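Local coordinates for protein geranyl diphosphate synthase small subunit (Antirrhinum majus, PDB 3QKC) that probably serves as the small, regulatory-type partner of a heteromeric geranyl diphosphate synthase, the prenyltransferase that joins dimethylallyl and isopentenyl diphosphate into a C10 chain, at residues 6-9 and 10-14; 35-38 and 39-43; 77-80 and 81-85; 144-148 and 149-153. All blocks are in the same frame, centred on the assembly; numbering follows the deposited sequence.

Interaction 1. Residues 6-9 and 10-14; sequences TQTY and RATIE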
loop_
_atom_site.group_PDB
_atom_site.type_symbol
_atom_site.label_atom_id
_atom_site.label_comp_id
_atom_site.label_asym_id
_atom_site.label_seq_id
_atom_site.Cartn_x
_atom_site.Cartn_y
_atom_site.Cartn_z
ATOM N N THR A 6 -27.410 -20.190 -2.796
ATOM C CA THR A 6 -26.502 -19.378 -2.017
ATOM C C THR A 6 -25.034 -19.789 -2.189
ATOM O O THR A 6 -24.199 -18.945 -2.515
ATOM C CB THR A 6 -26.911 -19.431 -0.534
ATOM O OG1 THR A 6 -28.258 -18.955 -0.407
ATOM C CG2 THR A 6 -25.998 -18.580 0.326
ATOM N N GLN A 7 -24.731 -21.070 -1.974
ATOM C CA GLN A 7 -23.362 -21.595 -2.133
ATOM C C GLN A 7 -22.834 -21.410 -3.553
ATOM O O GLN A 7 -21.718 -20.945 -3.740
ATOM C CB GLN A 7 -23.287 -23.085 -1.743
ATOM C CG GLN A 7 -23.490 -23.354 -0.247
ATOM C CD GLN A 7 -23.622 -24.837 0.101
ATOM O OE1 GLN A 7 -24.011 -25.650 -0.733
ATOM N NE2 GLN A 7 -23.300 -25.186 1.344
ATOM N N THR A 8 -23.639 -21.804 -4.542
ATOM C CA THR A 8 -23.326 -21.594 -5.950
ATOM C C THR A 8 -23.006 -20.121 -6.193
ATOM O O THR A 8 -22.033 -19.800 -6.869
ATOM C CB THR A 8 -24.491 -22.052 -6.866
ATOM O OG1 THR A 8 -24.588 -23.484 -6.838
ATOM C CG2 THR A 8 -24.289 -21.576 -8.318
ATOM N N TYR A 9 -23.809 -19.235 -5.611
ATOM C CA TYR A 9 -23.610 -17.801 -5.769
ATOM C C TYR A 9 -22.285 -17.333 -5.158
ATOM O O TYR A 9 -21.550 -16.571 -5.786
ATOM C CB TYR A 9 -24.809 -17.014 -5.215
ATOM C CG TYR A 9 -24.687 -15.512 -5.350
ATOM C CD1 TYR A 9 -24.787 -14.893 -6.592
ATOM C CD2 TYR A 9 -24.475 -14.709 -4.225
ATOM C CE1 TYR A 9 -24.673 -13.506 -6.716
ATOM C CE2 TYR A 9 -24.368 -13.321 -4.336
ATOM C CZ TYR A 9 -24.465 -12.730 -5.582
ATOM O OH TYR A 9 -24.342 -11.367 -5.694
ATOM N N ARG A 10 -21.964 -17.802 -3.952
ATOM C CA ARG A 10 -20.700 -17.424 -3.327
ATOM C C ARG A 10 -19.530 -17.969 -4.133
ATOM O O ARG A 10 -18.609 -17.228 -4.457
ATOM C CB ARG A 10 -20.606 -17.889 -1.872
ATOM C CG ARG A 10 -19.390 -17.285 -1.139
ATOM C CD ARG A 10 -19.119 -17.902 0.220
ATOM N NE ARG A 10 -17.761 -17.581 0.684
ATOM C CZ ARG A 10 -17.381 -17.490 1.964
ATOM N NH1 ARG A 10 -18.251 -17.676 2.949
ATOM N NH2 ARG A 10 -16.114 -17.198 2.257
ATOM N N ALA A 11 -19.585 -19.263 -4.463
ATOM C CA ALA A 11 -18.510 -19.927 -5.198
ATOM C C ALA A 11 -18.241 -19.325 -6.585
ATOM O O ALA A 11 -17.088 -19.194 -6.984
ATOM C CB ALA A 11 -18.773 -21.436 -5.310
ATOM N N THR A 12 -19.294 -18.982 -7.323
ATOM C CA THR A 12 -19.128 -18.339 -8.629
ATOM C C THR A 12 -18.407 -16.984 -8.503
ATOM O O THR A 12 -17.457 -16.703 -9.241
ATOM C CB THR A 12 -20.466 -18.186 -9.361
ATOM O OG1 THR A 12 -21.152 -19.442 -9.351
ATOM C CG2 THR A 12 -20.251 -17.759 -10.819
ATOM N N ILE A 13 -18.847 -16.170 -7.546
ATOM C CA ILE A 13 -18.158 -14.936 -7.212
ATOM C C ILE A 13 -16.687 -15.187 -6.944
ATOM O O ILE A 13 -15.817 -14.536 -7.523
ATOM C CB ILE A 13 -18.817 -14.232 -6.020
ATOM C CG1 ILE A 13 -20.214 -13.755 -6.436
ATOM C CG2 ILE A 13 -17.942 -13.064 -5.559
ATOM C CD1 ILE A 13 -21.020 -13.033 -5.369
ATOM N N GLU A 14 -16.413 -16.166 -6.090
ATOM C CA GLU A 14 -15.047 -16.494 -5.733
ATOM C C GLU A 14 -14.229 -17.050 -6.881
ATOM O O GLU A 14 -13.022 -16.809 -6.945
ATOM C CB GLU A 14 -15.009 -17.404 -4.515
ATOM C CG GLU A 14 -15.207 -16.586 -3.257
ATOM C CD GLU A 14 -15.315 -17.419 -1.999
ATOM O OE1 GLU A 14 -15.186 -18.669 -2.061
ATOM O OE2 GLU A 14 -15.520 -16.789 -0.938
#

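Interaction 2. Residues 35-38 and 39-43; sequences EPMH and HLTFA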
loop_
_atom_site.group_PDB
_atom_site.type_symbol
_atom_site.label_atom_id
_atom_site.label_comp_id
_atom_site.label_asym_id
_atom_site.label_seq_id
_atom_site.Cartn_x
_atom_site.Cartn_y
_atom_site.Cartn_z
ATOM N N GLU A 35 6.774 -15.133 -8.619
ATOM C CA GLU A 35 6.635 -16.482 -8.073
ATOM C C GLU A 35 6.088 -16.483 -6.636
ATOM O O GLU A 35 5.026 -17.048 -6.411
ATOM C CB GLU A 35 7.942 -17.272 -8.159
ATOM C CG GLU A 35 7.815 -18.663 -7.551
ATOM C CD GLU A 35 9.142 -19.387 -7.409
ATOM O OE1 GLU A 35 10.204 -18.732 -7.408
ATOM O OE2 GLU A 35 9.128 -20.629 -7.308
ATOM N N PRO A 36 6.801 -15.870 -5.660
ATOM C CA PRO A 36 6.152 -15.864 -4.317
ATOM C C PRO A 36 4.826 -15.089 -4.272
ATOM O O PRO A 36 3.936 -15.448 -3.497
ATOM C CB PRO A 36 7.207 -15.227 -3.400
ATOM C CG PRO A 36 8.133 -14.492 -4.316
ATOM C CD PRO A 36 8.162 -15.312 -5.598
ATOM N N MET A 37 4.677 -14.057 -5.105
ATOM C CA MET A 37 3.382 -13.338 -5.179
ATOM C C MET A 37 2.233 -14.205 -5.688
ATOM O O MET A 37 1.147 -14.199 -5.113
ATOM C CB MET A 37 3.481 -12.042 -5.996
ATOM C CG MET A 37 2.195 -11.202 -5.965
ATOM S SD MET A 37 2.309 -9.562 -6.732
ATOM C CE MET A 37 4.052 -9.192 -6.435
ATOM N N HIS A 38 2.457 -14.936 -6.775
ATOM C CA HIS A 38 1.445 -15.843 -7.291
ATOM C C HIS A 38 1.145 -16.954 -6.284
ATOM O O HIS A 38 -0.019 -17.236 -5.978
ATOM C CB HIS A 38 1.890 -16.440 -8.624
ATOM C CG HIS A 38 0.837 -17.260 -9.294
ATOM N ND1 HIS A 38 0.022 -16.751 -10.280
ATOM C CD2 HIS A 38 0.450 -18.543 -9.107
ATOM C CE1 HIS A 38 -0.812 -17.693 -10.686
ATOM N NE2 HIS A 38 -0.575 -18.787 -9.989
ATOM N N HIS A 39 2.187 -17.573 -5.750
ATOM C CA HIS A 39 1.979 -18.642 -4.797
ATOM C C HIS A 39 1.165 -18.228 -3.550
ATOM O O HIS A 39 0.166 -18.860 -3.226
ATOM C CB HIS A 39 3.296 -19.288 -4.393
ATOM C CG HIS A 39 3.117 -20.457 -3.477
ATOM N ND1 HIS A 39 3.368 -20.390 -2.123
ATOM C CD2 HIS A 39 2.679 -21.717 -3.719
ATOM C CE1 HIS A 39 3.101 -21.561 -1.571
ATOM N NE2 HIS A 39 2.677 -22.381 -2.516
ATOM N N LEU A 40 1.580 -17.169 -2.868
ATOM C CA LEU A 40 0.944 -16.785 -1.593
ATOM C C LEU A 40 -0.508 -16.373 -1.770
ATOM O O LEU A 40 -1.349 -16.719 -0.956
ATOM C CB LEU A 40 1.754 -15.706 -0.882
ATOM C CG LEU A 40 3.172 -16.187 -0.573
ATOM C CD1 LEU A 40 3.922 -15.160 0.260
ATOM C CD2 LEU A 40 3.126 -17.529 0.142
ATOM N N THR A 41 -0.796 -15.692 -2.872
ATOM C CA THR A 41 -2.137 -15.217 -3.194
ATOM C C THR A 41 -3.153 -16.357 -3.313
ATOM O O THR A 41 -4.240 -16.289 -2.726
ATOM C CB THR A 41 -2.108 -14.355 -4.480
ATOM O OG1 THR A 41 -1.182 -13.279 -4.297
ATOM C CG2 THR A 41 -3.483 -13.786 -4.836
ATOM N N PHE A 42 -2.797 -17.398 -4.053
ATOM C CA PHE A 42 -3.703 -18.530 -4.286
ATOM C C PHE A 42 -3.571 -19.691 -3.301
ATOM O O PHE A 42 -4.399 -20.603 -3.313
ATOM C CB PHE A 42 -3.583 -19.023 -5.734
ATOM C CG PHE A 42 -3.727 -17.917 -6.739
ATOM C CD1 PHE A 42 -2.605 -17.289 -7.263
ATOM C CD2 PHE A 42 -4.975 -17.478 -7.129
ATOM C CE1 PHE A 42 -2.736 -16.234 -8.168
ATOM C CE2 PHE A 42 -5.115 -16.428 -8.033
ATOM C CZ PHE A 42 -3.997 -15.809 -8.551
ATOM N N ALA A 43 -2.546 -19.667 -2.454
ATOM C CA ALA A 43 -2.460 -20.658 -1.369
ATOM C C ALA A 43 -3.186 -20.164 -0.111
ATOM O O ALA A 43 -3.534 -20.954 0.763
ATOM C CB ALA A 43 -1.008 -20.983 -1.032
#

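Interaction 3. Residues 77-80 and 81-85; sequences MHVA and AYTHE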
loop_
_atom_site.group_PDB
_atom_site.type_symbol
_atom_site.label_atom_id
_atom_site.label_comp_id
_atom_site.label_asym_id
_atom_site.label_seq_id
_atom_site.Cartn_x
_atom_site.Cartn_y
_atom_site.Cartn_z
ATOM N N MET A 77 -5.262 -7.515 0.221
ATOM C CA MET A 77 -4.937 -6.896 1.517
ATOM C C MET A 77 -4.893 -7.994 2.553
ATOM O O MET A 77 -3.982 -8.040 3.379
ATOM C CB MET A 77 -5.945 -5.819 1.960
ATOM C CG MET A 77 -6.007 -4.565 1.098
ATOM S SD MET A 77 -4.444 -3.713 0.794
ATOM C CE MET A 77 -4.143 -4.354 -0.872
ATOM N N HIS A 78 -5.902 -8.862 2.499
ATOM C CA HIS A 78 -6.025 -10.003 3.392
ATOM C C HIS A 78 -4.828 -10.939 3.295
ATOM O O HIS A 78 -4.323 -11.405 4.333
ATOM C CB HIS A 78 -7.333 -10.755 3.100
ATOM C CG HIS A 78 -7.347 -12.195 3.548
ATOM N ND1 HIS A 78 -7.548 -12.573 4.858
ATOM C CD2 HIS A 78 -7.272 -13.347 2.834
ATOM C CE1 HIS A 78 -7.552 -13.892 4.942
ATOM N NE2 HIS A 78 -7.395 -14.385 3.723
ATOM N N VAL A 79 -4.408 -11.235 2.061
ATOM C CA VAL A 79 -3.224 -12.057 1.810
ATOM C C VAL A 79 -1.985 -11.388 2.378
ATOM O O VAL A 79 -1.145 -12.058 3.004
ATOM C CB VAL A 79 -3.007 -12.361 0.291
ATOM C CG1 VAL A 79 -1.587 -12.909 0.031
ATOM C CG2 VAL A 79 -4.039 -13.350 -0.210
ATOM N N ALA A 80 -1.855 -10.080 2.171
ATOM C CA ALA A 80 -0.701 -9.387 2.731
ATOM C C ALA A 80 -0.663 -9.482 4.271
ATOM O O ALA A 80 0.375 -9.833 4.844
ATOM C CB ALA A 80 -0.600 -7.952 2.239
ATOM N N ALA A 81 -1.785 -9.192 4.920
ATOM C CA ALA A 81 -1.928 -9.353 6.379
ATOM C C ALA A 81 -1.621 -10.790 6.854
ATOM O O ALA A 81 -0.825 -10.990 7.784
ATOM C CB ALA A 81 -3.347 -8.957 6.800
ATOM N N TYR A 82 -2.251 -11.778 6.204
ATOM C CA TYR A 82 -2.073 -13.189 6.548
ATOM C C TYR A 82 -0.601 -13.599 6.476
ATOM O O TYR A 82 -0.076 -14.220 7.392
ATOM C CB TYR A 82 -2.929 -14.068 5.617
ATOM C CG TYR A 82 -2.899 -15.554 5.907
ATOM C CD1 TYR A 82 -3.693 -16.114 6.918
ATOM C CD2 TYR A 82 -2.091 -16.402 5.162
ATOM C CE1 TYR A 82 -3.672 -17.476 7.179
ATOM C CE2 TYR A 82 -2.046 -17.771 5.421
ATOM C CZ TYR A 82 -2.853 -18.296 6.429
ATOM O OH TYR A 82 -2.819 -19.641 6.674
ATOM N N THR A 83 0.052 -13.248 5.371
ATOM C CA THR A 83 1.475 -13.533 5.163
ATOM C C THR A 83 2.343 -12.928 6.265
ATOM O O THR A 83 3.224 -13.594 6.824
ATOM C CB THR A 83 1.950 -12.959 3.828
ATOM O OG1 THR A 83 1.079 -13.407 2.784
ATOM C CG2 THR A 83 3.370 -13.355 3.533
ATOM N N HIS A 84 2.114 -11.659 6.561
ATOM C CA HIS A 84 2.921 -10.998 7.579
ATOM C C HIS A 84 2.665 -11.487 9.000
ATOM O O HIS A 84 3.581 -11.492 9.817
ATOM C CB HIS A 84 2.793 -9.492 7.462
ATOM C CG HIS A 84 3.647 -8.915 6.382
ATOM N ND1 HIS A 84 3.798 -7.564 6.196
ATOM C CD2 HIS A 84 4.429 -9.514 5.452
ATOM C CE1 HIS A 84 4.624 -7.348 5.188
ATOM N NE2 HIS A 84 5.018 -8.515 4.716
ATOM N N GLU A 85 1.434 -11.909 9.270
ATOM C CA GLU A 85 1.045 -12.473 10.549
ATOM C C GLU A 85 1.686 -13.828 10.816
ATOM O O GLU A 85 1.894 -14.191 11.964
ATOM C CB GLU A 85 -0.472 -12.650 10.611
ATOM C CG GLU A 85 -1.232 -11.457 11.194
ATOM C CD GLU A 85 -2.696 -11.429 10.743
ATOM O OE1 GLU A 85 -3.189 -10.345 10.419
ATOM O OE2 GLU A 85 -3.347 -12.492 10.684
#

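Interaction 4. Residues 144-148 and 149-153; sequences LTRVM and GSEGI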
loop_
_atom_site.group_PDB
_atom_site.type_symbol
_atom_site.label_atom_id
_atom_site.label_comp_id
_atom_site.label_asym_id
_atom_site.label_seq_id
_atom_site.Cartn_x
_atom_site.Cartn_y
_atom_site.Cartn_z
ATOM N N LEU A 144 -9.938 1.110 0.753
ATOM C CA LEU A 144 -8.941 0.050 0.839
ATOM C C LEU A 144 -7.697 0.471 1.626
ATOM O O LEU A 144 -7.127 -0.342 2.318
ATOM C CB LEU A 144 -8.547 -0.439 -0.565
ATOM C CG LEU A 144 -9.661 -1.169 -1.312
ATOM C CD1 LEU A 144 -9.764 -0.708 -2.780
ATOM C CD2 LEU A 144 -9.491 -2.668 -1.205
ATOM N N THR A 145 -7.273 1.728 1.502
ATOM C CA THR A 145 -6.138 2.223 2.286
ATOM C C THR A 145 -6.480 2.254 3.774
ATOM O O THR A 145 -5.609 2.059 4.636
ATOM C CB THR A 145 -5.673 3.625 1.846
ATOM O OG1 THR A 145 -6.748 4.560 1.995
ATOM C CG2 THR A 145 -5.165 3.625 0.401
ATOM N N ARG A 146 -7.760 2.475 4.057
ATOM C CA ARG A 146 -8.271 2.568 5.419
ATOM C C ARG A 146 -8.256 1.194 6.099
ATOM O O ARG A 146 -8.003 1.083 7.295
ATOM C CB ARG A 146 -9.694 3.144 5.388
ATOM C CG ARG A 146 -10.238 3.600 6.734
ATOM C CD ARG A 146 -11.672 4.185 6.652
ATOM N NE ARG A 146 -12.736 3.197 6.398
ATOM C CZ ARG A 146 -13.165 2.280 7.273
ATOM N NH1 ARG A 146 -12.599 2.178 8.474
ATOM N NH2 ARG A 146 -14.152 1.442 6.941
ATOM N N VAL A 147 -8.511 0.145 5.327
ATOM C CA VAL A 147 -8.586 -1.204 5.876
ATOM C C VAL A 147 -7.212 -1.775 6.250
ATOM O O VAL A 147 -7.067 -2.511 7.226
ATOM C CB VAL A 147 -9.352 -2.170 4.933
ATOM C CG1 VAL A 147 -8.508 -2.570 3.729
ATOM C CG2 VAL A 147 -9.791 -3.399 5.698
ATOM N N MET A 148 -6.203 -1.415 5.476
ATOM C CA MET A 148 -4.886 -2.016 5.644
ATOM C C MET A 148 -4.180 -1.405 6.851
ATOM O O MET A 148 -3.429 -2.090 7.533
ATOM C CB MET A 148 -4.079 -1.852 4.349
ATOM C CG MET A 148 -2.809 -2.702 4.206
ATOM S SD MET A 148 -3.010 -4.520 4.278
ATOM C CE MET A 148 -2.458 -4.722 6.016
ATOM N N GLY A 149 -4.469 -0.137 7.151
ATOM C CA GLY A 149 -3.662 0.622 8.118
ATOM C C GLY A 149 -4.136 0.805 9.547
ATOM O O GLY A 149 -4.670 -0.121 10.175
ATOM N N SER A 150 -3.914 2.021 10.053
ATOM C CA SER A 150 -4.156 2.411 11.451
ATOM C C SER A 150 -5.621 2.403 11.894
ATOM O O SER A 150 -5.914 2.446 13.099
ATOM C CB SER A 150 -3.579 3.812 11.706
ATOM O OG SER A 150 -2.402 4.035 10.936
ATOM N N GLU A 151 -6.538 2.377 10.932
ATOM C CA GLU A 151 -7.954 2.328 11.246
ATOM C C GLU A 151 -8.417 0.895 11.220
ATOM O O GLU A 151 -9.507 0.587 11.694
ATOM C CB GLU A 151 -8.775 3.141 10.236
ATOM C CG GLU A 151 -8.475 4.647 10.220
ATOM C CD GLU A 151 -9.552 5.454 9.497
ATOM O OE1 GLU A 151 -9.209 6.444 8.810
ATOM O OE2 GLU A 151 -10.744 5.107 9.621
ATOM N N GLY A 152 -7.574 0.015 10.679
ATOM C CA GLY A 152 -7.987 -1.339 10.387
ATOM C C GLY A 152 -7.027 -2.407 10.835
ATOM O O GLY A 152 -6.710 -2.509 12.020
ATOM N N ILE A 153 -6.562 -3.208 9.872
ATOM C CA ILE A 153 -5.860 -4.456 10.171
ATOM C C ILE A 153 -4.634 -4.296 11.074
ATOM O O ILE A 153 -4.428 -5.101 11.968
ATOM C CB ILE A 153 -5.473 -5.221 8.887
ATOM C CG1 ILE A 153 -6.710 -5.845 8.246
ATOM C CG2 ILE A 153 -4.466 -6.329 9.191
ATOM C CD1 ILE A 153 -6.487 -6.285 6.822
#

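Interaction 1. Residues 6-9 and 10-14
Tyr9 and Ile13 meet one turn apart on helix 5-24, where the CD1 methyl of Ile13 lies over one face of the tyrosine ring. The methyl sits 3.7 Å from the ring centroid, in a CH-pi contact offset toward the rim, and its nearest ring carbons include Tyr9 CZ, 3.5 Å from Ile13 CD1. Tyr9 CG lies anti to the backbone N (chi1 -180°), beside the carbonyl carbon, and the ring stands out from the helix where the extended CG1-CD1 arm of Ile13 reaches back to it. On the neighbouring face of the helix, Thr12 folds back on the preceding turn: Thr12 OG1 donates to Thr8 O at 2.7 Å, while Thr12 N reaches the same Thr8 O at 2.9 Å from the opposite face of the carbonyl plane. Arg10 grips Glu14 side-on, NE and NH2 both pointing at one oxygen, with Arg10 NE to Glu14 OE2 at 2.9 Å; that oxygen lies in the guanidinium plane. Farther out, the Tyr9 hydroxyl is hydrogen-bonded to the carboxylate of Glu58, helices 48-59 and 248-255 touch the Tyr9 side chain, and Arg46 pairs with the other oxygen of Glu14. With an alanine at Tyr9, Ile13 CD1 would probably lose the ring beneath it and Glu58 its hydroxyl partner, leaving a gap toward helix 248-255. The chemistry divides this helix between a buried, largely apolar side, where the Tyr9 hydroxyl is tied to Glu58, and a charged side where two arginines probably stabilise the carboxylate of Glu14.

Interaction 2. Residues 35-38 and 39-43
The last turns of helix 34-43, in the all-helical prenyltransferase fold, bring His38 and Phe42 together one turn apart. The imidazole and the phenyl ring meet obliquely, with centroids 4.5 Å apart and planes at 44°. Phe42 CE1 makes the closest approach, over one face of the imidazole and toward its rim, 3.5 Å from His38 CE1. The two first torsions bring this about: His38 CG is anti to the backbone N (chi1 -173°), so the imidazole stands out from the helix, while Phe42 CG, anti to its own carbonyl carbon (chi1 -51°), leans back over it. Thr41 turns its hydroxyl to the preceding turn, OG1 donating to Met37 O at 2.6 Å; Thr41 N also reaches Met37 O, but weakly, at 3.3 Å. Leu40 CG rests against the Pro36 carbonyl, 3.1 Å from Pro36 O, beside the backbone bond from Leu40 N to that same oxygen. Around the pair, His38 ND1 is hydrogen-bonded to Ile25 O, which helps fix the turn of the imidazole, and Lys22 of helix 5-24 forms a cation-pi contact with the Phe42 ring. Elsewhere on the helix, Pro36 and Met37 pack on helix 105-126, and Met37 also touches Ser150 of the second subunit. The bond to Ile25 O implies that ND1 carries a proton, and the lysine close to both rings would probably disfavour a second proton on the imidazole. The threonine hydroxyl, in a buried position, is satisfied within its own helix.

Interaction 3. Residues 77-80 and 81-85
Val79 and Thr83 cross obliquely one turn apart, the valine CG1 methyl lying 3.9 Å from Thr83 OG1. The threonine hydroxyl is turned back along the helix, OG1 being anti to its own carbonyl carbon (chi1 -52°), and donates to Val79 O at 2.6 Å. It approaches from above the carbonyl plane, 36° out of it, while Thr83 N comes to Val79 O from the opposite face at 2.9 Å; one buried carbonyl thus takes two donors. Tyr82 leans the other way: only its CB meets the preceding turn, 3.3 Å from His78 O, and the ring runs off toward Pro45 and Ile99. His84 sets CB and CG against the carbonyl of Ala80, with His84 CB 3.6 Å from Ala80 O, and its NE2 is hydrogen-bonded to Leu109 O. The small Ala80 and Ala81 allow close neighbours: Ala80 touches helix 105-126, Ala81 touches Ile153 and Gln157. His78 NE2 is tied to Pro45 O. Such a threonine-to-carbonyl bond one turn back is a common way for a helix to bury a hydroxyl, here in a central helix of the all-alpha prenyltransferase fold, near the subunit interface.

Interaction 4. Residues 144-148 and 149-153
The ionic contact between Arg146 and Glu151 is loose: Arg146 NH1 and Glu151 OE2 are 3.7 Å apart, a long salt bridge with the oxygen at the guanidinium edge. The two side chains cross at about a right angle, and the closer touch is with the arginine stem, Arg146 CD lying 3.2 Å from Glu151 OE2. A bend at chi3 (71°) turns the guanidinium aside, so that NH1 is its nearest atom to the carboxylate. Among backbone bonds, Ile153 N donates almost straight to Val147 O at 2.8 Å, and Gly152 CA adds a CA-H...O contact to Val147 O at 3.5 Å. A type I turn from Gly149 to Gly152 brings the chain round, and Gly152, without a side chain, lets Val147 O come close to its CA. The apolar part is thinner: Met148 CE meets Ile153 CG2 at 4.1 Å, both packing against helix 68-85. Glu121 of the second subunit touches Glu151, while Thr182 lies against Arg146. A lysine in place of Glu151 would probably leave Arg146 without its carboxylate partner and facing a like charge. The join between helices 134-148 and 153-160 is held by one short, straight backbone bond together with the turn and apolar packing, and the long ion pair probably adds only a weak pull.

The four contacts follow one another along the chain in series, each local to one helix or helix end. Interactions 2 and 3 have centres about 12 Å apart and touch where Leu40 of helix 34-43 packs on Thr83 of helix 68-85. Interactions 3 and 4 are also about 12 Å apart and meet through Ala81 with Ile153 and Met77 with Val147 and Met148. Interaction 3 is thus the middle of a continuous packed row. Interaction 1, on helix 5-24, stands apart, 22 to 27 Å from the other centres and across the chain's centre from interaction 4. Residues of interactions 2, 3 and 4 also reach the second subunit, so that row links the helical core to the dimer interface.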